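Local coordinates for protein fervidolysin (Fervidobacterium pennivorans, PDB 1R6V) that degrades keratin into peptides as a calcium-binding serine protease of the subtilisin family, allowing the bacterium to grow on native feathers, at residues 174-188 / 224-238. The protein carries 1 engineered substitution. Sequence-based numbering, arbitrary orientation.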
ATOM      1  N   GLY A 174      14.448 -22.976 -20.819  1.00 17.11           N
ATOM      2  CA  GLY A 174      14.515 -21.837 -21.720  1.00 16.93           C
ATOM      3  C   GLY A 174      13.518 -20.733 -21.430  1.00 17.46           C
ATOM      4  O   GLY A 174      13.571 -19.668 -22.050  1.00 16.71           O
ATOM      5  N   GLN A 175      12.628 -20.962 -20.461  1.00 16.32           N
ATOM      6  CA  GLN A 175      11.595 -19.990 -20.110  1.00 15.49           C
ATOM      7  C   GLN A 175      11.873 -19.099 -18.904  1.00 15.70           C
ATOM      8  O   GLN A 175      11.195 -18.091 -18.718  1.00 16.25           O
ATOM      9  CB  GLN A 175      10.267 -20.718 -19.854  1.00 13.80           C
ATOM     10  CG  GLN A 175       9.801 -21.552 -21.021  1.00 15.07           C
ATOM     11  CD  GLN A 175       9.289 -20.699 -22.153  1.00 19.12           C
ATOM     12  OE1 GLN A 175       8.109 -20.335 -22.195  1.00 19.23           O
ATOM     13  NE2 GLN A 175      10.178 -20.350 -23.069  1.00 15.84           N
ATOM     14  N   VAL A 176      12.846 -19.476 -18.089  1.00 15.36           N
ATOM     15  CA  VAL A 176      13.155 -18.719 -16.876  1.00 15.14           C
ATOM     16  C   VAL A 176      14.483 -18.004 -17.036  1.00 16.02           C
ATOM     17  O   VAL A 176      15.532 -18.648 -17.108  1.00 17.48           O
ATOM     18  CB  VAL A 176      13.217 -19.659 -15.653  1.00 15.73           C
ATOM     19  CG1 VAL A 176      13.504 -18.857 -14.385  1.00 17.52           C
ATOM     20  CG2 VAL A 176      11.893 -20.424 -15.513  1.00 17.65           C
ATOM     21  N   ILE A 177      14.434 -16.677 -17.100  1.00 14.24           N
ATOM     22  CA  ILE A 177      15.650 -15.885 -17.266  1.00 15.53           C
ATOM     23  C   ILE A 177      16.228 -15.450 -15.923  1.00 15.81           C
ATOM     24  O   ILE A 177      15.729 -15.857 -14.870  1.00 14.50           O
ATOM     25  CB  ILE A 177      15.389 -14.656 -18.158  1.00 15.83           C
ATOM     26  CG1 ILE A 177      14.335 -13.745 -17.527  1.00 18.60           C
ATOM     27  CG2 ILE A 177      14.928 -15.116 -19.537  1.00 15.91           C
ATOM     28  CD1 ILE A 177      14.139 -12.439 -18.271  1.00 19.20           C
ATOM     29  N   ALA A 178      17.279 -14.632 -15.953  1.00 16.19           N
ATOM     30  CA  ALA A 178      17.915 -14.199 -14.709  1.00 17.73           C
ATOM     31  C   ALA A 178      16.929 -13.460 -13.818  1.00 18.13           C
ATOM     32  O   ALA A 178      16.159 -12.617 -14.284  1.00 16.86           O
ATOM     33  CB  ALA A 178      19.131 -13.312 -15.009  1.00 17.67           C
ATOM     34  N   GLY A 179      16.961 -13.796 -12.531  1.00 18.65           N
ATOM     35  CA  GLY A 179      16.066 -13.185 -11.567  1.00 17.00           C
ATOM     36  C   GLY A 179      16.797 -12.557 -10.399  1.00 17.87           C
ATOM     37  O   GLY A 179      18.014 -12.371 -10.442  1.00 15.68           O
ATOM     38  N   TYR A 180      16.049 -12.266  -9.338  1.00 17.15           N
ATOM     39  CA  TYR A 180      16.609 -11.600  -8.167  1.00 15.23           C
ATOM     40  C   TYR A 180      16.018 -12.092  -6.838  1.00 16.73           C
ATOM     41  O   TYR A 180      14.812 -12.329  -6.714  1.00 14.68           O
ATOM     42  CB  TYR A 180      16.381 -10.092  -8.343  1.00 16.55           C
ATOM     43  CG  TYR A 180      17.073  -9.175  -7.356  1.00 18.06           C
ATOM     44  CD1 TYR A 180      18.458  -9.188  -7.205  1.00 17.60           C
ATOM     45  CD2 TYR A 180      16.337  -8.256  -6.614  1.00 18.76           C
ATOM     46  CE1 TYR A 180      19.093  -8.300  -6.332  1.00 19.41           C
ATOM     47  CE2 TYR A 180      16.951  -7.368  -5.749  1.00 18.76           C
ATOM     48  CZ  TYR A 180      18.329  -7.392  -5.607  1.00 19.94           C
ATOM     49  OH  TYR A 180      18.935  -6.506  -4.738  1.00 20.33           O
ATOM     50  N   ARG A 181      16.899 -12.247  -5.854  1.00 14.96           N
ATOM     51  CA  ARG A 181      16.566 -12.669  -4.496  1.00 14.67           C
ATOM     52  C   ARG A 181      16.985 -11.461  -3.654  1.00 15.35           C
ATOM     53  O   ARG A 181      18.109 -11.406  -3.126  1.00 16.13           O
ATOM     54  CB  ARG A 181      17.403 -13.896  -4.131  1.00 14.88           C
ATOM     55  CG  ARG A 181      17.056 -14.570  -2.826  1.00 15.55           C
ATOM     56  CD  ARG A 181      18.052 -15.689  -2.549  1.00 17.47           C
ATOM     57  NE  ARG A 181      17.656 -16.463  -1.378  1.00 18.83           N
ATOM     58  CZ  ARG A 181      18.371 -17.453  -0.860  1.00 18.69           C
ATOM     59  NH1 ARG A 181      19.531 -17.791  -1.406  1.00 19.90           N
ATOM     60  NH2 ARG A 181      17.912 -18.112   0.196  1.00 20.28           N
ATOM     61  N   PRO A 182      16.089 -10.476  -3.506  1.00 15.39           N
ATOM     62  CA  PRO A 182      16.395  -9.264  -2.742  1.00 14.87           C
ATOM     63  C   PRO A 182      16.883  -9.392  -1.309  1.00 16.34           C
ATOM     64  O   PRO A 182      17.680  -8.574  -0.870  1.00 16.45           O
ATOM     65  CB  PRO A 182      15.112  -8.428  -2.864  1.00 15.64           C
ATOM     66  CG  PRO A 182      14.035  -9.463  -3.044  1.00 15.27           C
ATOM     67  CD  PRO A 182      14.678 -10.494  -3.954  1.00 14.43           C
ATOM     68  N   ALA A 183      16.442 -10.418  -0.586  1.00 15.67           N
ATOM     69  CA  ALA A 183      16.850 -10.577   0.804  1.00 19.37           C
ATOM     70  C   ALA A 183      18.365 -10.604   0.951  1.00 20.21           C
ATOM     71  O   ALA A 183      18.900 -10.185   1.976  1.00 20.97           O
ATOM     72  CB  ALA A 183      16.251 -11.856   1.382  1.00 19.55           C
ATOM     73  N   PHE A 184      19.050 -11.088  -0.076  1.00 20.10           N
ATOM     74  CA  PHE A 184      20.502 -11.188  -0.023  1.00 22.36           C
ATOM     75  C   PHE A 184      21.181 -10.503  -1.193  1.00 22.55           C
ATOM     76  O   PHE A 184      22.366 -10.740  -1.456  1.00 23.39           O
ATOM     77  CB  PHE A 184      20.910 -12.655   0.027  1.00 23.87           C
ATOM     78  CG  PHE A 184      20.276 -13.413   1.152  1.00 25.38           C
ATOM     79  CD1 PHE A 184      19.090 -14.118   0.956  1.00 26.64           C
ATOM     80  CD2 PHE A 184      20.844 -13.395   2.418  1.00 25.81           C
ATOM     81  CE1 PHE A 184      18.477 -14.791   2.008  1.00 26.19           C
ATOM     82  CE2 PHE A 184      20.239 -14.066   3.478  1.00 27.24           C
ATOM     83  CZ  PHE A 184      19.050 -14.766   3.273  1.00 27.61           C
ATOM     84  N   ASP A 185      20.427  -9.650  -1.883  1.00 21.38           N
ATOM     85  CA  ASP A 185      20.916  -8.916  -3.045  1.00 23.24           C
ATOM     86  C   ASP A 185      21.657  -9.890  -3.954  1.00 24.60           C
ATOM     87  O   ASP A 185      22.739  -9.605  -4.478  1.00 24.27           O
ATOM     88  CB  ASP A 185      21.826  -7.767  -2.594  1.00 24.89           C
ATOM     89  CG  ASP A 185      22.302  -6.916  -3.743  1.00 25.72           C
ATOM     90  OD1 ASP A 185      21.520  -6.689  -4.687  1.00 27.48           O
ATOM     91  OD2 ASP A 185      23.466  -6.455  -3.694  1.00 27.33           O
ATOM     92  N   GLU A 186      21.035 -11.053  -4.134  1.00 23.07           N
ATOM     93  CA  GLU A 186      21.577 -12.137  -4.931  1.00 24.56           C
ATOM     94  C   GLU A 186      20.887 -12.298  -6.282  1.00 25.19           C
ATOM     95  O   GLU A 186      19.665 -12.460  -6.362  1.00 23.74           O
ATOM     96  CB  GLU A 186      21.449 -13.436  -4.135  1.00 26.94           C
ATOM     97  CG  GLU A 186      22.009 -14.671  -4.799  1.00 31.85           C
ATOM     98  CD  GLU A 186      21.677 -15.936  -4.008  1.00 34.22           C
ATOM     99  OE1 GLU A 186      21.658 -15.862  -2.762  1.00 33.02           O
ATOM    100  OE2 GLU A 186      21.446 -17.001  -4.626  1.00 38.08           O
ATOM    101  N   GLU A 187      21.681 -12.250  -7.343  1.00 24.60           N
ATOM    102  CA  GLU A 187      21.175 -12.420  -8.695  1.00 24.82           C
ATOM    103  C   GLU A 187      20.937 -13.916  -8.891  1.00 24.62           C
ATOM    104  O   GLU A 187      21.752 -14.737  -8.457  1.00 25.15           O
ATOM    105  CB  GLU A 187      22.220 -11.911  -9.692  1.00 28.08           C
ATOM    106  CG  GLU A 187      21.742 -10.794 -10.586  1.00 32.72           C
ATOM    107  CD  GLU A 187      21.302 -11.302 -11.948  1.00 36.31           C
ATOM    108  OE1 GLU A 187      20.284 -12.027 -12.022  1.00 32.73           O
ATOM    109  OE2 GLU A 187      21.988 -10.978 -12.946  1.00 38.96           O
ATOM    110  N   LEU A 188      19.818 -14.271  -9.522  1.00 22.19           N
ATOM    111  CA  LEU A 188      19.467 -15.665  -9.770  1.00 21.64           C
ATOM    112  C   LEU A 188      19.688 -15.995 -11.244  1.00 21.61           C
ATOM    113  O   LEU A 188      18.968 -15.511 -12.117  1.00 23.09           O
ATOM    114  CB  LEU A 188      17.999 -15.915  -9.384  1.00 19.06           C
ATOM    115  CG  LEU A 188      17.659 -15.559  -7.931  1.00 19.34           C
ATOM    116  CD1 LEU A 188      16.139 -15.566  -7.700  1.00 19.58           C
ATOM    117  CD2 LEU A 188      18.351 -16.547  -7.015  1.00 20.54           C
ATOM    118  N   ALA A 224       6.515 -15.780 -23.810  1.00 13.77           N
ATOM    119  CA  ALA A 224       7.079 -14.910 -22.775  1.00 15.21           C
ATOM    120  C   ALA A 224       8.201 -15.567 -21.987  1.00 14.95           C
ATOM    121  O   ALA A 224       8.498 -16.744 -22.174  1.00 14.38           O
ATOM    122  CB  ALA A 224       5.977 -14.449 -21.822  1.00 16.24           C
ATOM    123  N   LYS A 225       8.827 -14.786 -21.109  1.00 14.57           N
ATOM    124  CA  LYS A 225       9.911 -15.271 -20.266  1.00 15.73           C
ATOM    125  C   LYS A 225       9.558 -14.924 -18.832  1.00 14.37           C
ATOM    126  O   LYS A 225       8.920 -13.907 -18.572  1.00 15.46           O
ATOM    127  CB  LYS A 225      11.243 -14.603 -20.632  1.00 19.19           C
ATOM    128  CG  LYS A 225      11.792 -15.014 -21.993  1.00 20.77           C
ATOM    129  CD  LYS A 225      12.123 -16.492 -22.014  1.00 23.10           C
ATOM    130  CE  LYS A 225      13.018 -16.854 -23.197  1.00 27.31           C
ATOM    131  NZ  LYS A 225      12.346 -16.600 -24.491  1.00 28.29           N
ATOM    132  N   ILE A 226      10.010 -15.763 -17.910  1.00 14.64           N
ATOM    133  CA  ILE A 226       9.733 -15.590 -16.493  1.00 13.87           C
ATOM    134  C   ILE A 226      10.941 -15.055 -15.734  1.00 13.90           C
ATOM    135  O   ILE A 226      12.027 -15.638 -15.790  1.00 12.76           O
ATOM    136  CB  ILE A 226       9.332 -16.942 -15.850  1.00 13.09           C
ATOM    137  CG1 ILE A 226       8.092 -17.514 -16.546  1.00 12.89           C
ATOM    138  CG2 ILE A 226       9.096 -16.764 -14.338  1.00 13.85           C
ATOM    139  CD1 ILE A 226       6.838 -16.691 -16.359  1.00 15.16           C
ATOM    140  N   MET A 227      10.737 -13.960 -15.008  1.00 12.59           N
ATOM    141  CA  MET A 227      11.797 -13.361 -14.190  1.00 12.27           C
ATOM    142  C   MET A 227      11.397 -13.581 -12.731  1.00 12.34           C
ATOM    143  O   MET A 227      10.482 -12.945 -12.233  1.00 11.81           O
ATOM    144  CB  MET A 227      11.916 -11.851 -14.480  1.00 10.82           C
ATOM    145  CG  MET A 227      12.831 -11.068 -13.506  1.00 13.04           C
ATOM    146  SD  MET A 227      12.750  -9.254 -13.841  1.00  8.40           S
ATOM    147  CE  MET A 227      14.051  -9.129 -15.190  1.00 17.51           C
ATOM    148  N   PRO A 228      12.063 -14.514 -12.039  1.00 12.89           N
ATOM    149  CA  PRO A 228      11.706 -14.749 -10.638  1.00 13.63           C
ATOM    150  C   PRO A 228      12.242 -13.692  -9.667  1.00 13.38           C
ATOM    151  O   PRO A 228      13.412 -13.299  -9.741  1.00 12.94           O
ATOM    152  CB  PRO A 228      12.277 -16.143 -10.352  1.00 14.61           C
ATOM    153  CG  PRO A 228      13.352 -16.310 -11.372  1.00 18.81           C
ATOM    154  CD  PRO A 228      12.863 -15.619 -12.597  1.00 15.00           C
ATOM    155  N   ILE A 229      11.361 -13.212  -8.794  1.00 12.30           N
ATOM    156  CA  ILE A 229      11.710 -12.243  -7.755  1.00 11.87           C
ATOM    157  C   ILE A 229      11.272 -12.935  -6.475  1.00 13.48           C
ATOM    158  O   ILE A 229      10.081 -13.165  -6.251  1.00 11.71           O
ATOM    159  CB  ILE A 229      10.964 -10.888  -7.907  1.00 13.25           C
ATOM    160  CG1 ILE A 229      11.233 -10.270  -9.292  1.00 14.94           C
ATOM    161  CG2 ILE A 229      11.389  -9.940  -6.765  1.00 12.61           C
ATOM    162  CD1 ILE A 229      12.697  -9.786  -9.553  1.00 13.31           C
ATOM    163  N   VAL A 230      12.234 -13.288  -5.630  1.00 12.34           N
ATOM    164  CA  VAL A 230      11.908 -14.018  -4.419  1.00 12.85           C
ATOM    165  C   VAL A 230      11.532 -13.124  -3.254  1.00 12.60           C
ATOM    166  O   VAL A 230      12.395 -12.470  -2.668  1.00 13.41           O
ATOM    167  CB  VAL A 230      13.103 -14.924  -4.010  1.00 11.05           C
ATOM    168  CG1 VAL A 230      12.751 -15.764  -2.777  1.00 12.38           C
ATOM    169  CG2 VAL A 230      13.473 -15.821  -5.180  1.00 12.55           C
ATOM    170  N   ILE A 231      10.240 -13.075  -2.924  1.00 11.83           N
ATOM    171  CA  ILE A 231       9.825 -12.273  -1.791  1.00 12.20           C
ATOM    172  C   ILE A 231       9.328 -13.101  -0.606  1.00 12.16           C
ATOM    173  O   ILE A 231       9.093 -12.549   0.479  1.00 12.30           O
ATOM    174  CB  ILE A 231       8.812 -11.168  -2.192  1.00 12.66           C
ATOM    175  CG1 ILE A 231       7.496 -11.767  -2.713  1.00 12.80           C
ATOM    176  CG2 ILE A 231       9.456 -10.271  -3.241  1.00 11.91           C
ATOM    177  CD1 ILE A 231       6.300 -10.807  -2.494  1.00 11.77           C
ATOM    178  N   PHE A 232       9.148 -14.408  -0.835  1.00 13.15           N
ATOM    179  CA  PHE A 232       8.832 -15.361   0.217  1.00 13.52           C
ATOM    180  C   PHE A 232       9.982 -16.331   0.073  1.00 13.50           C
ATOM    181  O   PHE A 232      10.031 -17.159  -0.828  1.00 13.52           O
ATOM    182  CB  PHE A 232       7.469 -16.031   0.040  1.00 14.73           C
ATOM    183  CG  PHE A 232       6.357 -15.166   0.517  1.00 14.49           C
ATOM    184  CD1 PHE A 232       5.752 -14.258  -0.352  1.00 15.24           C
ATOM    185  CD2 PHE A 232       5.999 -15.153   1.864  1.00 14.84           C
ATOM    186  CE1 PHE A 232       4.813 -13.344   0.118  1.00 13.16           C
ATOM    187  CE2 PHE A 232       5.059 -14.236   2.345  1.00 16.01           C
ATOM    188  CZ  PHE A 232       4.465 -13.327   1.467  1.00 16.18           C
ATOM    189  N   ASP A 233      10.946 -16.146   0.965  1.00 14.42           N
ATOM    190  CA  ASP A 233      12.180 -16.908   0.988  1.00 15.88           C
ATOM    191  C   ASP A 233      12.093 -18.031   2.028  1.00 18.06           C
ATOM    192  O   ASP A 233      11.003 -18.344   2.523  1.00 16.97           O
ATOM    193  CB  ASP A 233      13.311 -15.914   1.309  1.00 15.86           C
ATOM    194  CG  ASP A 233      14.645 -16.304   0.696  1.00 18.11           C
ATOM    195  OD1 ASP A 233      15.125 -17.416   0.993  1.00 17.67           O
ATOM    196  OD2 ASP A 233      15.224 -15.500  -0.069  1.00 17.87           O
ATOM    197  N   ASP A 234      13.232 -18.643   2.347  1.00 20.51           N
ATOM    198  CA  ASP A 234      13.269 -19.726   3.331  1.00 22.52           C
ATOM    199  C   ASP A 234      13.147 -19.129   4.734  1.00 23.00           C
ATOM    200  O   ASP A 234      14.038 -18.403   5.180  1.00 23.32           O
ATOM    201  CB  ASP A 234      14.597 -20.484   3.226  1.00 23.90           C
ATOM    202  CG  ASP A 234      14.624 -21.735   4.091  1.00 25.52           C
ATOM    203  OD1 ASP A 234      13.876 -21.808   5.087  1.00 26.35           O
ATOM    204  OD2 ASP A 234      15.411 -22.643   3.768  1.00 29.39           O
ATOM    205  N   PRO A 235      12.049 -19.422   5.452  1.00 24.36           N
ATOM    206  CA  PRO A 235      11.893 -18.866   6.802  1.00 26.22           C
ATOM    207  C   PRO A 235      13.032 -19.203   7.760  1.00 27.37           C
ATOM    208  O   PRO A 235      13.200 -18.544   8.780  1.00 28.04           O
ATOM    209  CB  PRO A 235      10.554 -19.439   7.267  1.00 27.03           C
ATOM    210  CG  PRO A 235      10.425 -20.694   6.485  1.00 29.34           C
ATOM    211  CD  PRO A 235      10.917 -20.299   5.116  1.00 26.41           C
ATOM    212  N   ALA A 236      13.816 -20.219   7.422  1.00 27.89           N
ATOM    213  CA  ALA A 236      14.933 -20.612   8.267  1.00 29.87           C
ATOM    214  C   ALA A 236      16.066 -19.612   8.076  1.00 30.43           C
ATOM    215  O   ALA A 236      16.920 -19.453   8.951  1.00 31.53           O
ATOM    216  CB  ALA A 236      15.400 -22.024   7.901  1.00 29.99           C
ATOM    217  N   LEU A 237      16.063 -18.931   6.933  1.00 30.30           N
ATOM    218  CA  LEU A 237      17.086 -17.940   6.627  1.00 30.68           C
ATOM    219  C   LEU A 237      16.656 -16.508   6.895  1.00 30.35           C
ATOM    220  O   LEU A 237      17.480 -15.690   7.286  1.00 31.03           O
ATOM    221  CB  LEU A 237      17.528 -18.055   5.168  1.00 31.18           C
ATOM    222  CG  LEU A 237      18.310 -19.316   4.823  1.00 33.22           C
ATOM    223  CD1 LEU A 237      18.553 -19.383   3.325  1.00 32.87           C
ATOM    224  CD2 LEU A 237      19.624 -19.304   5.599  1.00 34.48           C
ATOM    225  N   VAL A 238      15.377 -16.199   6.680  1.00 28.65           N
ATOM    226  CA  VAL A 238      14.892 -14.839   6.900  1.00 27.60           C
ATOM    227  C   VAL A 238      13.910 -14.702   8.054  1.00 28.20           C
ATOM    228  O   VAL A 238      13.436 -13.603   8.341  1.00 29.05           O
ATOM    229  CB  VAL A 238      14.227 -14.268   5.634  1.00 26.33           C
ATOM    230  CG1 VAL A 238      15.225 -14.282   4.477  1.00 25.30           C
ATOM    231  CG2 VAL A 238      12.988 -15.079   5.290  1.00 25.06           C
TER
HETATM  232  O   HOH W   1      14.868 -12.803  -1.330  1.00 13.50           O
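R181 and D233 join through a side-on, two-nitrogen salt bridge: NE of R181 donates to OD2 of D233 at 2.9 Å and NH2 of R181 to OD1 of D233 at 3.0 Å. Both oxygens use their syn lone pairs, and the guanidinium and carboxylate planes lie only 17° apart. R181 swings CG opposite its own amide nitrogen (chi1 -172°) and stays extended to NE, which carries the guanidinium past V230 to the acid, while CD1 of L237 meets the guanidinium edge. Beside helix 235-238, CZ of F184 rests 4.0 Å from CG1 of V238. Behind this first shell, E186 takes a longer bond from NH1 of R181, tilted from the guanidinium plane, and the backbone N of D234 binds the anti side of OD1 of D233. A water receives a bond from A183 N and donates to V230 O and D233 OD2, tying the acid to both backbones. A lysine in place of R181 has no pair of coplanar N-H donors and would probably leave one D233 oxygen without its charged mate and E186 without its NH1 partner. Strands 179-181 and 225-230 run parallel, their axes 5° apart: Y180 N donates to P228 O at 2.9 Å and V230 N to Y180 O at 3.0 Å. Over this pairing CD1 of L188 lies 3.7 Å from CG2 of V230. A separate bridge couples V176 to I226, where I226 N meets Q175 O at 2.7 Å and I177 N meets I226 O at 2.9 Å; with Y180 facing I229, four residues on one side match three on the other. Segment 174-188 thus flanks strand 225-230 of the subtilisin-like core with the hairpin 179-181/186-188. Strand 157-162 pairs with 225-230 in the central sheet, W255 of helix 246-258 stacks on Y180, and helix 200-209 packs against I226.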